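Local structure of ribokinase (Staphylococcus aureus, 3RY7) at residues F59-T65 with Y85-E91; N116-P121 with E142-A147; E122-N126 with S150-I154. The protein catalyses the magnesium-dependent transfer of a phosphate from ATP to O-5 of D-ribose, giving D-ribose 5-phosphate for nucleotide synthesis or the pentose phosphate pathway. Residues are numbered along the deposited sequence.

Contact 1: residues F59-T65 with Y85-E91; sequences FITKIGT and YIIKTAE
Residues 59-65 and 85-91 run side by side in parallel, edge strand 87-89 lying against strand 56-64 in the large sheet of the pfkB-family fold. The axes of 62-64 and 87-89 approach to 4.5 Å at -36°. Lys62 pairs with Ile87 (CA to CA 4.6 Å) and Ile63 with Lys88 (CA to CA 5.0 Å). Three backbone hydrogen bonds set this register, each 2.9 Å long: Ile87 N to Thr61 O, Ile63 N to Ile87 O, and Thr89 N to Ile63 O. Upstream, water 1 bridges the segments, donating to Phe59 O and accepting from Tyr85 N, both at 2.7 Å. Helix 70-78 connects the strands, making a beta-alpha-beta unit. Ile63 (chi1 p) and Ile86 (chi1 m) turn to that helix, where both touch Leu73; Ile63 CD1 lies 4.3 Å from Ile86 CG2, and Thr61 CG2 3.7 Å from Ile86 CG1. Lys62 and Ile87 share the other face, with Lys62 CG 3.7 Å from Ile87 CG2. Lys62 is extended, all four chi angles t, so that its CE passes 3.7 Å from Thr89 CB. Thr89 OG1 accepts from Glu91 N at 3.0 Å in an ST turn. Lys62 NZ stays 4.3 Å from Glu91 OE2; water 2 spans the gap, 2.7 Å from Lys62 NZ, 2.6 Å from Glu91 OE2 and 2.9 Å from Thr89 OG1. With Asp123 as its salt-bridge partner and Thr118 O as another acceptor, the ammonium group is well satisfied: backbone bonds fix the strand pairing, while the lysine ties it to the neighbouring loop and helix.

Contact 2: residues N116-P121 with E142-A147; sequences NMTMTP and EVPIPA
Two loops that each run into a helix pack together here, on the core alpha/beta domain of the pfkB fold: 116-121 leads into helix 121-125, and 142-147 leaves strand 136-140 for helix 145-157. Thr120 and Pro144 occupy the two N-cap positions. The backbones come closest at Met117 with Val143 (CA to CA 5.1 Å) and Pro121 with Ala147 (CA to CA 4.5 Å). No hydrogen bond crosses between the segments; within 116-121, the bond from Met119 N to Asn116 O, at 3.4 Å, is weak.

Apolar packing does the joining. Met119 (chi1 and chi2 t, chi3 m) reaches Val143, CE to CG2 4.0 Å, while its CB lies 3.9 Å from Pro144 CD and its CG 4.2 Å from Ala147 CB. Pro121 CG sits 4.3 Å from Pro146 CB.

Carbonyl groups rest against the Pro144 ring: Asn116 O is 3.3 Å from Pro144 CD, and Met119 O 3.2 Å from Pro144 CG. Met117, m at all three chi angles, curls back to bring SD 3.5 Å from Glu142 O.

The polar ends look elsewhere. Asn116 OD1 accepts from Thr11 N; Glu142, probably a substrate-binding residue, hydrogen-bonds through OE1 to Ser10 OG and Lys42 N, and through OE2 to a glycerol probably left from crystallisation. Beside that site, Asn116 CB lies just 3.3 Å from Glu142 O.

Contact 3: residues E122-N126 with S150-I154; sequences EDVIN and SAFEI
This is a small, apolar helix-to-helix contact, about 19 Å from the centre of the chain to its own centre and away from the substrate and nucleotide sites. It sets the short helix 121-125 against helix 145-157, which follows strand 136-140 of the large sheet. Both segments are helical, with Asn126 N bonded to Glu122 O at 3.1 Å and Ile154 N to Ser150 O at 3.3 Å. Their backbones come nearest at Val124 and Ala151, CA to CA 6.1 Å, and the two segments bury only 188 Å² between them.

Val124, chi1 t, points at the second helix and places CG1 3.5 Å from Ala151 CB, 3.4 Å from Ser150 OG and 4.5 Å from Ile154 CD1. One turn separates Ser150 from Ile154, and both direct their CA-to-CB bonds toward the short helix. Ile125 starts out sideways, but its end swings in (chi1 -91°, chi2 p) to put CD1 4.0 Å from Ile154 CD1 and 3.3 Å from Ser150 OG. Ile131 of helix 128-132 touches Val124, Ala151 and Ile154, extending the apolar cluster. Phe152 turns away, onto strands 136-140 and 161-165.

No hydrogen bond joins the two segments, and Ser150 OG, covered by the Val124 and Ile125 methyls, has no polar partner in the model; the two segments are therefore held to each other by van der Waals packing.

Contact 1 belongs to the edge of the large sheet and is the one joined by backbone hydrogen bonds; contacts 2 and 3 lack any hydrogen bond between their segments and depend on side-chain packing. Contacts 2 and 3 share helix 145-157, taking its start and its middle in turn, and their segments alternate along the chain. Contact 3 is small but largely buried, whereas contacts 1 and 2 mix buried with exposed residues, and contact 2 alone includes a probable substrate-binding residue, Glu142. Lys62 joins all three: its NZ lies 2.8 Å from Thr118 O of contact 2 and 2.9 Å from Asp123 OD2 of contact 3.

Contact 1: residues F59-T65 with Y85-E91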
loop_
_atom_site.group_PDB
_atom_site.type_symbol
_atom_site.label_atom_id
_atom_site.label_comp_id
_atom_site.label_asym_id
_atom_site.label_seq_id
_atom_site.Cartn_x
_atom_site.Cartn_y
_atom_site.Cartn_z
ATOM N N PHE A 59 -4.552 23.513 11.141
ATOM C CA PHE A 59 -3.290 23.556 10.400
ATOM C C PHE A 59 -3.097 24.933 9.790
ATOM O O PHE A 59 -3.918 25.388 8.999
ATOM C CB PHE A 59 -3.277 22.483 9.304
ATOM C CG PHE A 59 -1.969 22.355 8.567
ATOM C CD1 PHE A 59 -0.768 22.686 9.173
ATOM C CD2 PHE A 59 -1.938 21.878 7.264
ATOM C CE1 PHE A 59 0.439 22.548 8.491
ATOM C CE2 PHE A 59 -0.742 21.741 6.585
ATOM C CZ PHE A 59 0.448 22.073 7.191
ATOM N N ILE A 60 -2.024 25.600 10.196
ATOM C CA ILE A 60 -1.653 26.889 9.653
ATOM C C ILE A 60 -0.566 26.628 8.636
ATOM O O ILE A 60 0.536 26.207 8.978
ATOM C CB ILE A 60 -1.114 27.840 10.731
ATOM C CG1 ILE A 60 -2.140 28.067 11.846
ATOM C CG2 ILE A 60 -0.750 29.159 10.125
ATOM C CD1 ILE A 60 -1.563 28.848 13.040
ATOM N N THR A 61 -0.884 26.848 7.368
ATOM C CA THR A 61 0.070 26.536 6.327
ATOM C C THR A 61 -0.151 27.544 5.214
ATOM O O THR A 61 -1.208 28.169 5.140
ATOM C CB THR A 61 -0.115 25.073 5.846
ATOM O OG1 THR A 61 0.987 24.688 5.016
ATOM C CG2 THR A 61 -1.419 24.916 5.089
ATOM N N LYS A 62 0.856 27.742 4.381
ATOM C CA LYS A 62 0.764 28.719 3.310
ATOM C C LYS A 62 1.085 28.077 1.968
ATOM O O LYS A 62 2.207 27.633 1.732
ATOM C CB LYS A 62 1.707 29.891 3.569
ATOM C CG LYS A 62 1.412 31.134 2.729
ATOM C CD LYS A 62 2.373 32.260 3.103
ATOM C CE LYS A 62 1.970 33.615 2.506
ATOM N NZ LYS A 62 2.978 34.681 2.894
ATOM N N ILE A 63 0.082 28.037 1.099
ATOM C CA ILE A 63 0.258 27.548 -0.258
ATOM C C ILE A 63 0.094 28.680 -1.261
ATOM O O ILE A 63 -0.183 29.833 -0.896
ATOM C CB ILE A 63 -0.764 26.480 -0.595
ATOM C CG1 ILE A 63 -2.180 27.045 -0.459
ATOM C CG2 ILE A 63 -0.566 25.267 0.323
ATOM C CD1 ILE A 63 -3.270 25.986 -0.603
ATOM N N GLY A 64 0.274 28.351 -2.533
ATOM C CA GLY A 64 0.141 29.342 -3.574
ATOM C C GLY A 64 -1.300 29.425 -4.050
ATOM O O GLY A 64 -2.198 28.769 -3.506
ATOM N N THR A 65 -1.512 30.242 -5.077
ATOM C CA THR A 65 -2.815 30.377 -5.699
ATOM C C THR A 65 -2.838 29.581 -7.009
ATOM O O THR A 65 -3.685 29.806 -7.873
ATOM C CB THR A 65 -3.136 31.860 -5.962
ATOM O OG1 THR A 65 -2.040 32.471 -6.660
ATOM C CG2 THR A 65 -3.356 32.603 -4.621
ATOM N N TYR A 85 -7.489 28.715 8.626
ATOM C CA TYR A 85 -6.334 29.585 8.731
ATOM C C TYR A 85 -5.287 29.332 7.654
ATOM O O TYR A 85 -4.218 29.928 7.669
ATOM C CB TYR A 85 -5.748 29.508 10.147
ATOM C CG TYR A 85 -6.769 29.905 11.205
ATOM C CD1 TYR A 85 -6.978 31.248 11.530
ATOM C CD2 TYR A 85 -7.557 28.946 11.844
ATOM C CE1 TYR A 85 -7.925 31.623 12.482
ATOM C CE2 TYR A 85 -8.509 29.311 12.803
ATOM C CZ TYR A 85 -8.683 30.653 13.116
ATOM O OH TYR A 85 -9.615 31.023 14.060
ATOM N N ILE A 86 -5.608 28.466 6.699
ATOM C CA ILE A 86 -4.699 28.252 5.577
ATOM C C ILE A 86 -4.626 29.496 4.690
ATOM O O ILE A 86 -5.650 30.083 4.331
ATOM C CB ILE A 86 -5.118 27.052 4.726
ATOM C CG1 ILE A 86 -5.004 25.771 5.545
ATOM C CG2 ILE A 86 -4.260 26.972 3.461
ATOM C CD1 ILE A 86 -5.472 24.549 4.802
ATOM N N ILE A 87 -3.408 29.884 4.342
ATOM C CA ILE A 87 -3.141 31.097 3.588
ATOM C C ILE A 87 -2.779 30.767 2.142
ATOM O O ILE A 87 -2.041 29.817 1.897
ATOM C CB ILE A 87 -1.950 31.845 4.219
ATOM C CG1 ILE A 87 -2.250 32.180 5.677
ATOM C CG2 ILE A 87 -1.612 33.114 3.436
ATOM C CD1 ILE A 87 -1.094 31.855 6.595
ATOM N N LYS A 88 -3.296 31.547 1.192
ATOM C CA LYS A 88 -2.908 31.405 -0.222
ATOM C C LYS A 88 -2.256 32.677 -0.691
ATOM O O LYS A 88 -2.741 33.769 -0.405
ATOM C CB LYS A 88 -4.102 31.096 -1.120
ATOM C CG LYS A 88 -4.834 29.828 -0.747
ATOM C CD LYS A 88 -5.804 29.395 -1.842
ATOM C CE LYS A 88 -6.757 28.310 -1.349
ATOM N NZ LYS A 88 -7.693 27.837 -2.428
ATOM N N THR A 89 -1.152 32.538 -1.406
ATOM C CA THR A 89 -0.407 33.693 -1.857
ATOM C C THR A 89 -0.017 33.540 -3.322
ATOM O O THR A 89 0.238 32.421 -3.794
ATOM C CB THR A 89 0.866 33.888 -1.057
ATOM O OG1 THR A 89 1.511 35.076 -1.509
ATOM C CG2 THR A 89 1.822 32.704 -1.228
ATOM N N ALA A 90 0.017 34.670 -4.027
ATOM C CA ALA A 90 0.435 34.710 -5.427
ATOM C C ALA A 90 1.907 35.066 -5.481
ATOM O O ALA A 90 2.509 35.078 -6.538
ATOM C CB ALA A 90 -0.380 35.731 -6.199
ATOM N N GLU A 91 2.480 35.333 -4.315
ATOM C CA GLU A 91 3.894 35.661 -4.187
ATOM C C GLU A 91 4.819 34.521 -4.628
ATOM O O GLU A 91 5.954 34.749 -5.063
ATOM C CB GLU A 91 4.193 36.024 -2.730
ATOM C CG GLU A 91 5.692 36.185 -2.391
ATOM C CD GLU A 91 5.925 36.728 -0.974
ATOM O OE1 GLU A 91 7.092 37.015 -0.617
ATOM O OE2 GLU A 91 4.933 36.866 -0.220
HETATM O O HOH W 1 -6.503 26.253 9.335
HETATM O O HOH W 2 2.558 36.390 0.825
#

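Contact 2: residues N116-P121 with E142-A147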
loop_
_atom_site.group_PDB
_atom_site.type_symbol
_atom_site.label_atom_id
_atom_site.label_comp_id
_atom_site.label_asym_id
_atom_site.label_seq_id
_atom_site.Cartn_x
_atom_site.Cartn_y
_atom_site.Cartn_z
ATOM N N ASN A 116 5.510 28.131 1.307
ATOM C CA ASN A 116 5.866 27.793 2.682
ATOM C C ASN A 116 6.873 28.774 3.269
ATOM O O ASN A 116 6.733 29.202 4.408
ATOM C CB ASN A 116 6.441 26.372 2.800
ATOM C CG ASN A 116 5.463 25.299 2.369
ATOM O OD1 ASN A 116 4.334 25.218 2.864
ATOM N ND2 ASN A 116 5.904 24.446 1.447
ATOM N N MET A 117 7.885 29.109 2.488
ATOM C CA MET A 117 8.954 29.988 2.952
ATOM C C MET A 117 8.643 31.478 2.766
ATOM O O MET A 117 9.520 32.328 2.928
ATOM C CB MET A 117 10.280 29.599 2.300
ATOM C CG MET A 117 10.748 28.198 2.734
ATOM S SD MET A 117 10.951 28.102 4.535
ATOM C CE MET A 117 12.411 29.097 4.753
ATOM N N THR A 118 7.395 31.799 2.435
ATOM C CA THR A 118 6.978 33.200 2.481
ATOM C C THR A 118 6.098 33.482 3.713
ATOM O O THR A 118 5.582 34.590 3.871
ATOM C CB THR A 118 6.204 33.606 1.212
ATOM O OG1 THR A 118 4.904 32.999 1.229
ATOM C CG2 THR A 118 6.984 33.192 -0.062
ATOM N N MET A 119 5.911 32.480 4.578
ATOM C CA MET A 119 5.019 32.671 5.715
ATOM C C MET A 119 5.671 33.655 6.668
ATOM O O MET A 119 6.843 33.498 6.985
ATOM C CB MET A 119 4.724 31.363 6.434
ATOM C CG MET A 119 3.639 31.531 7.463
ATOM S SD MET A 119 3.334 30.082 8.489
ATOM C CE MET A 119 2.433 29.023 7.355
ATOM N N THR A 120 4.915 34.671 7.090
ATOM C CA THR A 120 5.443 35.757 7.935
ATOM C C THR A 120 4.779 35.784 9.315
ATOM O O THR A 120 3.729 35.161 9.535
ATOM C CB THR A 120 5.155 37.148 7.324
ATOM O OG1 THR A 120 3.740 37.342 7.277
ATOM C CG2 THR A 120 5.737 37.289 5.931
ATOM N N PRO A 121 5.370 36.536 10.254
ATOM C CA PRO A 121 4.711 36.680 11.563
ATOM C C PRO A 121 3.282 37.205 11.430
ATOM O O PRO A 121 2.397 36.781 12.178
ATOM C CB PRO A 121 5.598 37.683 12.288
ATOM C CG PRO A 121 6.957 37.415 11.726
ATOM C CD PRO A 121 6.756 37.028 10.275
ATOM N N GLU A 142 10.316 23.693 7.761
ATOM C CA GLU A 142 10.003 23.937 6.337
ATOM C C GLU A 142 9.192 25.232 6.183
ATOM O O GLU A 142 8.615 25.518 5.128
ATOM C CB GLU A 142 9.291 22.732 5.709
ATOM C CG GLU A 142 10.198 21.486 5.696
ATOM C CD GLU A 142 9.646 20.318 4.877
ATOM O OE1 GLU A 142 8.406 20.171 4.766
ATOM O OE2 GLU A 142 10.473 19.541 4.358
ATOM N N VAL A 143 9.195 26.023 7.253
ATOM C CA VAL A 143 8.533 27.314 7.307
ATOM C C VAL A 143 9.545 28.272 7.987
ATOM O O VAL A 143 10.484 27.806 8.650
ATOM C CB VAL A 143 7.193 27.132 8.072
ATOM C CG1 VAL A 143 7.086 28.048 9.244
ATOM C CG2 VAL A 143 5.981 27.209 7.141
ATOM N N PRO A 144 9.408 29.599 7.786
ATOM C CA PRO A 144 10.532 30.430 8.242
ATOM C C PRO A 144 10.579 30.594 9.765
ATOM O O PRO A 144 9.556 30.633 10.443
ATOM C CB PRO A 144 10.284 31.787 7.559
ATOM C CG PRO A 144 9.284 31.496 6.459
ATOM C CD PRO A 144 8.442 30.366 6.979
ATOM N N ILE A 145 11.789 30.661 10.283
ATOM C CA ILE A 145 12.011 30.830 11.715
ATOM C C ILE A 145 11.240 32.010 12.354
ATOM O O ILE A 145 10.618 31.829 13.400
ATOM C CB ILE A 145 13.524 30.861 12.025
ATOM C CG1 ILE A 145 14.076 29.427 11.963
ATOM C CG2 ILE A 145 13.807 31.519 13.397
ATOM C CD1 ILE A 145 15.576 29.352 11.826
ATOM N N PRO A 146 11.252 33.209 11.717
ATOM C CA PRO A 146 10.497 34.327 12.320
ATOM C C PRO A 146 8.992 34.025 12.435
ATOM O O PRO A 146 8.354 34.470 13.384
ATOM C CB PRO A 146 10.765 35.513 11.373
ATOM C CG PRO A 146 12.041 35.156 10.660
ATOM C CD PRO A 146 12.007 33.628 10.521
ATOM N N ALA A 147 8.433 33.247 11.514
ATOM C CA ALA A 147 7.047 32.836 11.680
ATOM C C ALA A 147 6.876 31.914 12.891
ATOM O O ALA A 147 5.880 32.009 13.620
ATOM C CB ALA A 147 6.510 32.147 10.415
#

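Contact 3: residues E122-N126 with S150-I154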
loop_
_atom_site.group_PDB
_atom_site.type_symbol
_atom_site.label_atom_id
_atom_site.label_comp_id
_atom_site.label_asym_id
_atom_site.label_seq_id
_atom_site.Cartn_x
_atom_site.Cartn_y
_atom_site.Cartn_z
ATOM N N GLU A 122 3.057 38.092 10.472
ATOM C CA GLU A 122 1.713 38.566 10.266
ATOM C C GLU A 122 0.741 37.532 9.796
ATOM O O GLU A 122 -0.357 37.554 10.208
ATOM C CB GLU A 122 1.623 39.858 9.461
ATOM C CG GLU A 122 2.740 40.143 8.580
ATOM C CD GLU A 122 4.003 40.436 9.282
ATOM O OE1 GLU A 122 4.043 41.406 10.017
ATOM O OE2 GLU A 122 4.971 39.726 9.082
ATOM N N ASP A 123 1.179 36.595 8.981
ATOM C CA ASP A 123 0.360 35.440 8.636
ATOM C C ASP A 123 -0.022 34.699 9.903
ATOM O O ASP A 123 -1.161 34.276 10.068
ATOM C CB ASP A 123 1.124 34.498 7.697
ATOM C CG ASP A 123 1.268 35.070 6.295
ATOM O OD1 ASP A 123 0.311 35.735 5.815
ATOM O OD2 ASP A 123 2.337 34.868 5.684
ATOM N N VAL A 124 0.944 34.545 10.798
ATOM C CA VAL A 124 0.727 33.821 12.042
ATOM C C VAL A 124 -0.193 34.575 13.003
ATOM O O VAL A 124 -1.138 33.998 13.536
ATOM C CB VAL A 124 2.063 33.523 12.742
ATOM C CG1 VAL A 124 1.812 32.874 14.120
ATOM C CG2 VAL A 124 2.944 32.624 11.852
ATOM N N ILE A 125 0.093 35.856 13.232
ATOM C CA ILE A 125 -0.727 36.693 14.130
ATOM C C ILE A 125 -2.164 36.581 13.685
ATOM O O ILE A 125 -3.087 36.416 14.487
ATOM C CB ILE A 125 -0.321 38.164 14.053
ATOM C CG1 ILE A 125 0.753 38.473 15.088
ATOM C CG2 ILE A 125 -1.523 39.064 14.313
ATOM C CD1 ILE A 125 1.834 37.435 15.173
ATOM N N ASN A 126 -2.339 36.638 12.373
ATOM C CA ASN A 126 -3.647 36.499 11.776
ATOM C C ASN A 126 -4.398 35.262 12.262
ATOM O O ASN A 126 -5.623 35.251 12.273
ATOM C CB ASN A 126 -3.504 36.476 10.254
ATOM C CG ASN A 126 -4.565 37.292 9.563
ATOM O OD1 ASN A 126 -4.365 38.480 9.291
ATOM N ND2 ASN A 126 -5.706 36.664 9.275
ATOM N N SER A 150 7.096 33.800 16.206
ATOM C CA SER A 150 5.899 34.566 16.513
ATOM C C SER A 150 4.757 33.674 17.037
ATOM O O SER A 150 4.005 34.067 17.949
ATOM C CB SER A 150 5.482 35.402 15.298
ATOM O OG SER A 150 4.138 35.140 14.961
ATOM N N ALA A 151 4.642 32.468 16.479
ATOM C CA ALA A 151 3.622 31.529 16.926
ATOM C C ALA A 151 3.937 31.010 18.343
ATOM O O ALA A 151 3.038 30.814 19.160
ATOM C CB ALA A 151 3.499 30.373 15.946
ATOM N N PHE A 152 5.225 30.809 18.619
ATOM C CA PHE A 152 5.657 30.292 19.919
ATOM C C PHE A 152 5.573 31.385 21.002
ATOM O O PHE A 152 5.353 31.082 22.170
ATOM C CB PHE A 152 7.080 29.714 19.831
ATOM C CG PHE A 152 7.146 28.314 19.237
ATOM C CD1 PHE A 152 8.348 27.596 19.246
ATOM C CD2 PHE A 152 6.009 27.714 18.689
ATOM C CE1 PHE A 152 8.419 26.292 18.697
ATOM C CE2 PHE A 152 6.065 26.411 18.158
ATOM C CZ PHE A 152 7.276 25.699 18.158
ATOM N N GLU A 153 5.738 32.648 20.613
ATOM C CA GLU A 153 5.548 33.774 21.559
ATOM C C GLU A 153 4.107 33.852 22.030
ATOM O O GLU A 153 3.826 33.942 23.234
ATOM C CB GLU A 153 5.988 35.094 20.948
ATOM C CG GLU A 153 7.495 35.226 20.814
ATOM C CD GLU A 153 7.889 36.378 19.901
ATOM O OE1 GLU A 153 7.029 36.758 19.067
ATOM O OE2 GLU A 153 9.046 36.879 20.007
ATOM N N ILE A 154 3.190 33.744 21.079
ATOM C CA ILE A 154 1.767 33.695 21.385
ATOM C C ILE A 154 1.412 32.520 22.276
ATOM O O ILE A 154 0.688 32.681 23.271
ATOM C CB ILE A 154 0.926 33.614 20.097
ATOM C CG1 ILE A 154 1.087 34.899 19.266
ATOM C CG2 ILE A 154 -0.541 33.349 20.416
ATOM C CD1 ILE A 154 0.414 34.809 17.902
#